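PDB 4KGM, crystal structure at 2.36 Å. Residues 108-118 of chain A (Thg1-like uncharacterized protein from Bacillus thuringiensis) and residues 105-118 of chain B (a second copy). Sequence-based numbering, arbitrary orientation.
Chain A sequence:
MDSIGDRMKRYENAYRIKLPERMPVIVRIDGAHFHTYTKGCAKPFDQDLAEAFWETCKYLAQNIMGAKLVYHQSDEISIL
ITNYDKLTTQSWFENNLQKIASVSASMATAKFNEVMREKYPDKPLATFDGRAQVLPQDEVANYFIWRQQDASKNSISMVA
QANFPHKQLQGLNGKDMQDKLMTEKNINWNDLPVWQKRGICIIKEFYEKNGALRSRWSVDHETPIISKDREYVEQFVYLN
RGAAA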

# COMPACT_ATOMS: atom_id res chain seq x y z
N ALA A 108 8.09 8.46 21.69
CA ALA A 108 8.68 9.80 21.67
C ALA A 108 7.82 10.75 22.49
O ALA A 108 8.34 11.54 23.27
CB ALA A 108 8.82 10.30 20.24
N THR A 109 6.51 10.66 22.31
CA THR A 109 5.56 11.50 23.04
C THR A 109 5.65 11.28 24.55
O THR A 109 5.66 12.25 25.32
CB THR A 109 4.12 11.23 22.58
OG1 THR A 109 4.00 11.52 21.18
CG2 THR A 109 3.14 12.08 23.35
N ALA A 110 5.73 10.02 24.97
CA ALA A 110 5.74 9.68 26.39
C ALA A 110 6.97 10.24 27.11
O ALA A 110 6.84 10.92 28.13
CB ALA A 110 5.65 8.17 26.58
N LYS A 111 8.15 9.94 26.58
CA LYS A 111 9.39 10.37 27.20
C LYS A 111 9.56 11.88 27.18
O LYS A 111 9.92 12.48 28.19
CB LYS A 111 10.59 9.68 26.53
CG LYS A 111 11.95 10.11 27.07
CD LYS A 111 12.05 9.97 28.59
CE LYS A 111 11.86 8.53 29.03
NZ LYS A 111 11.83 8.40 30.52
N PHE A 112 9.29 12.49 26.03
CA PHE A 112 9.47 13.93 25.85
C PHE A 112 8.61 14.73 26.83
O PHE A 112 9.12 15.61 27.53
CB PHE A 112 9.15 14.34 24.41
CG PHE A 112 9.52 15.75 24.09
CD1 PHE A 112 10.79 16.07 23.65
CD2 PHE A 112 8.59 16.78 24.21
CE1 PHE A 112 11.14 17.37 23.35
CE2 PHE A 112 8.93 18.08 23.91
CZ PHE A 112 10.20 18.37 23.47
N ASN A 113 7.32 14.43 26.87
CA ASN A 113 6.41 15.11 27.78
C ASN A 113 6.82 14.94 29.24
O ASN A 113 6.75 15.89 30.02
CB ASN A 113 4.97 14.63 27.57
CG ASN A 113 4.28 15.34 26.42
OD1 ASN A 113 4.36 16.56 26.29
ND2 ASN A 113 3.58 14.57 25.58
N GLU A 114 7.25 13.73 29.60
CA GLU A 114 7.69 13.45 30.96
C GLU A 114 8.86 14.34 31.39
O GLU A 114 8.81 14.98 32.43
CB GLU A 114 8.09 11.98 31.11
CG GLU A 114 8.83 11.68 32.41
CD GLU A 114 9.32 10.24 32.49
OE1 GLU A 114 8.59 9.39 33.05
OE2 GLU A 114 10.43 9.97 32.00
N VAL A 115 9.90 14.36 30.56
CA VAL A 115 11.10 15.13 30.85
C VAL A 115 10.81 16.63 30.86
O VAL A 115 11.28 17.36 31.74
CB VAL A 115 12.22 14.83 29.83
CG1 VAL A 115 13.37 15.82 29.98
CG2 VAL A 115 12.71 13.40 29.99
N MET A 116 10.03 17.09 29.89
CA MET A 116 9.77 18.51 29.73
C MET A 116 8.92 19.07 30.87
O MET A 116 9.02 20.26 31.20
CB MET A 116 9.09 18.78 28.39
CG MET A 116 9.44 20.13 27.79
SD MET A 116 11.19 20.28 27.38
CE MET A 116 11.28 22.02 26.97
N ARG A 117 8.11 18.22 31.49
CA ARG A 117 7.28 18.65 32.59
C ARG A 117 8.16 19.13 33.74
O ARG A 117 7.85 20.09 34.43
CB ARG A 117 6.37 17.51 33.06
CG ARG A 117 5.07 17.40 32.30
CD ARG A 117 4.49 18.77 31.99
NE ARG A 117 3.04 18.72 31.79
CZ ARG A 117 2.45 18.94 30.62
NH1 ARG A 117 3.16 18.93 29.50
NH2 ARG A 117 1.14 19.15 30.57
N GLU A 118 9.28 18.42 33.93
CA GLU A 118 10.14 18.63 35.09
C GLU A 118 10.45 20.12 35.28
O GLU A 118 10.25 20.67 36.36
CB GLU A 118 11.44 17.85 34.94
CG GLU A 118 11.27 16.35 34.82
CD GLU A 118 12.60 15.63 34.62
OE1 GLU A 118 12.58 14.45 34.23
OE2 GLU A 118 13.66 16.25 34.87
N ALA B 105 -2.12 8.08 18.08
CA ALA B 105 -1.43 7.36 19.14
C ALA B 105 -0.62 8.34 19.99
O ALA B 105 -0.45 8.14 21.19
CB ALA B 105 -0.52 6.29 18.56
N SER B 106 -0.13 9.40 19.35
CA SER B 106 0.60 10.44 20.05
C SER B 106 -0.31 11.19 21.01
O SER B 106 -0.03 11.29 22.20
CB SER B 106 1.23 11.42 19.06
OG SER B 106 2.06 12.35 19.71
N MET B 107 -1.41 11.71 20.47
CA MET B 107 -2.40 12.44 21.27
C MET B 107 -2.89 11.62 22.45
O MET B 107 -3.01 12.13 23.56
CB MET B 107 -3.59 12.84 20.40
CG MET B 107 -3.30 13.94 19.38
SD MET B 107 -4.73 14.28 18.34
CE MET B 107 -4.13 15.69 17.40
N ALA B 108 -3.17 10.34 22.20
CA ALA B 108 -3.62 9.44 23.26
C ALA B 108 -2.54 9.28 24.32
O ALA B 108 -2.82 9.38 25.52
CB ALA B 108 -4.00 8.09 22.67
N THR B 109 -1.31 9.05 23.88
CA THR B 109 -0.18 8.86 24.78
C THR B 109 0.02 10.07 25.70
O THR B 109 0.21 9.91 26.90
CB THR B 109 1.11 8.61 23.98
OG1 THR B 109 0.92 7.51 23.08
CG2 THR B 109 2.27 8.31 24.92
N ALA B 110 -0.02 11.26 25.11
CA ALA B 110 0.22 12.49 25.85
C ALA B 110 -0.81 12.71 26.95
O ALA B 110 -0.45 12.95 28.11
CB ALA B 110 0.23 13.69 24.90
N LYS B 111 -2.09 12.63 26.59
CA LYS B 111 -3.17 12.88 27.54
C LYS B 111 -3.29 11.78 28.59
O LYS B 111 -3.52 12.07 29.77
CB LYS B 111 -4.50 13.05 26.79
CG LYS B 111 -5.72 13.17 27.70
CD LYS B 111 -5.60 14.34 28.67
CE LYS B 111 -5.50 15.67 27.94
NZ LYS B 111 -5.51 16.84 28.88
N PHE B 112 -3.13 10.53 28.18
CA PHE B 112 -3.28 9.40 29.10
C PHE B 112 -2.22 9.42 30.19
O PHE B 112 -2.52 9.19 31.36
CB PHE B 112 -3.25 8.07 28.34
CG PHE B 112 -3.55 6.88 29.21
CD1 PHE B 112 -4.85 6.50 29.46
CD2 PHE B 112 -2.52 6.15 29.78
CE1 PHE B 112 -5.13 5.41 30.26
CE2 PHE B 112 -2.79 5.05 30.58
CZ PHE B 112 -4.10 4.69 30.82
N ASN B 113 -0.97 9.68 29.81
CA ASN B 113 0.12 9.74 30.77
C ASN B 113 -0.00 10.94 31.72
O ASN B 113 0.38 10.86 32.88
CB ASN B 113 1.47 9.75 30.07
CG ASN B 113 1.86 8.39 29.54
OD1 ASN B 113 2.35 7.54 30.29
ND2 ASN B 113 1.66 8.17 28.25
N GLU B 114 -0.54 12.04 31.20
CA GLU B 114 -0.74 13.23 32.02
C GLU B 114 -1.79 12.99 33.10
O GLU B 114 -1.56 13.29 34.27
CB GLU B 114 -1.15 14.42 31.14
CG GLU B 114 -1.33 15.72 31.91
CD GLU B 114 -1.81 16.86 31.03
OE1 GLU B 114 -1.02 17.80 30.80
OE2 GLU B 114 -2.97 16.81 30.57
N VAL B 115 -2.93 12.45 32.69
CA VAL B 115 -4.04 12.20 33.61
C VAL B 115 -3.71 11.12 34.64
O VAL B 115 -4.00 11.28 35.83
CB VAL B 115 -5.32 11.81 32.84
CG1 VAL B 115 -6.40 11.31 33.80
CG2 VAL B 115 -5.83 12.98 32.03
N MET B 116 -3.10 10.04 34.18
CA MET B 116 -2.73 8.94 35.07
C MET B 116 -1.70 9.36 36.11
O MET B 116 -1.82 9.01 37.29
CB MET B 116 -2.21 7.74 34.27
CG MET B 116 -3.31 6.88 33.66
SD MET B 116 -4.21 5.90 34.88
CE MET B 116 -2.93 4.77 35.42
N ARG B 117 -0.69 10.12 35.69
CA ARG B 117 0.36 10.54 36.61
C ARG B 117 -0.07 11.67 37.55
O ARG B 117 0.72 12.17 38.35
CB ARG B 117 1.65 10.91 35.86
CG ARG B 117 2.45 9.68 35.46
CD ARG B 117 3.84 10.04 34.97
NE ARG B 117 4.68 8.85 34.85
CZ ARG B 117 5.90 8.85 34.34
NH1 ARG B 117 6.44 9.98 33.89
NH2 ARG B 117 6.59 7.72 34.26
N GLU B 118 -1.34 12.05 37.45
CA GLU B 118 -1.93 12.99 38.39
C GLU B 118 -2.36 12.23 39.64
O GLU B 118 -2.27 12.75 40.76
CB GLU B 118 -3.12 13.71 37.75
CG GLU B 118 -3.48 15.03 38.40
CD GLU B 118 -4.28 15.93 37.48
OE1 GLU B 118 -4.63 15.48 36.36
OE2 GLU B 118 -4.56 17.08 37.87

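Both stretches are helical, and each helix extends beyond its stretch at both ends. They run in roughly the same direction, with 41° between their N-to-C directions and axes 8.6 Å apart at closest approach. Thr109(A) and Ser106(B) have CA atoms 5.9 Å apart, and the side chains that meet here are small.

Thr109(A) covers the most surface. Its CB points toward chain B, and its two branches do different work. Thr109(A) OG1 accepts a hydrogen bond from Ser106(B) OG at 2.6 Å. Thr109(A) CG2 packs 3.7 Å from Ala110(B) CB. The copy-related contact runs from Ala110(A) CB to Thr109(B) CG2, at 3.8 Å. Thr109(B) OG1 donates a very short hydrogen bond to Ala105(B) O, 2.4 Å away in its own helix.

Arg117(B) covers the next largest area. It reaches across to Glu114(A), where opposite charges form a salt bridge. Arg117(B) NH1 lies 2.4 Å from Glu114(A) OE1, a very short hydrogen bond, and Arg117(B) NH2 adds a weak one to the same oxygen at 2.9 Å. Glu114(A) OE1 sits at the edge of the Arg117(B) guanidinium, near its plane. Glu114(A) OE2 also takes a hydrogen bond from Lys111(A) NZ at 2.6 Å, so one carboxylate serves two cations. The reciprocal salt bridge joins Arg117(A) NH2 to Glu114(B) OE1 at 2.6 Å.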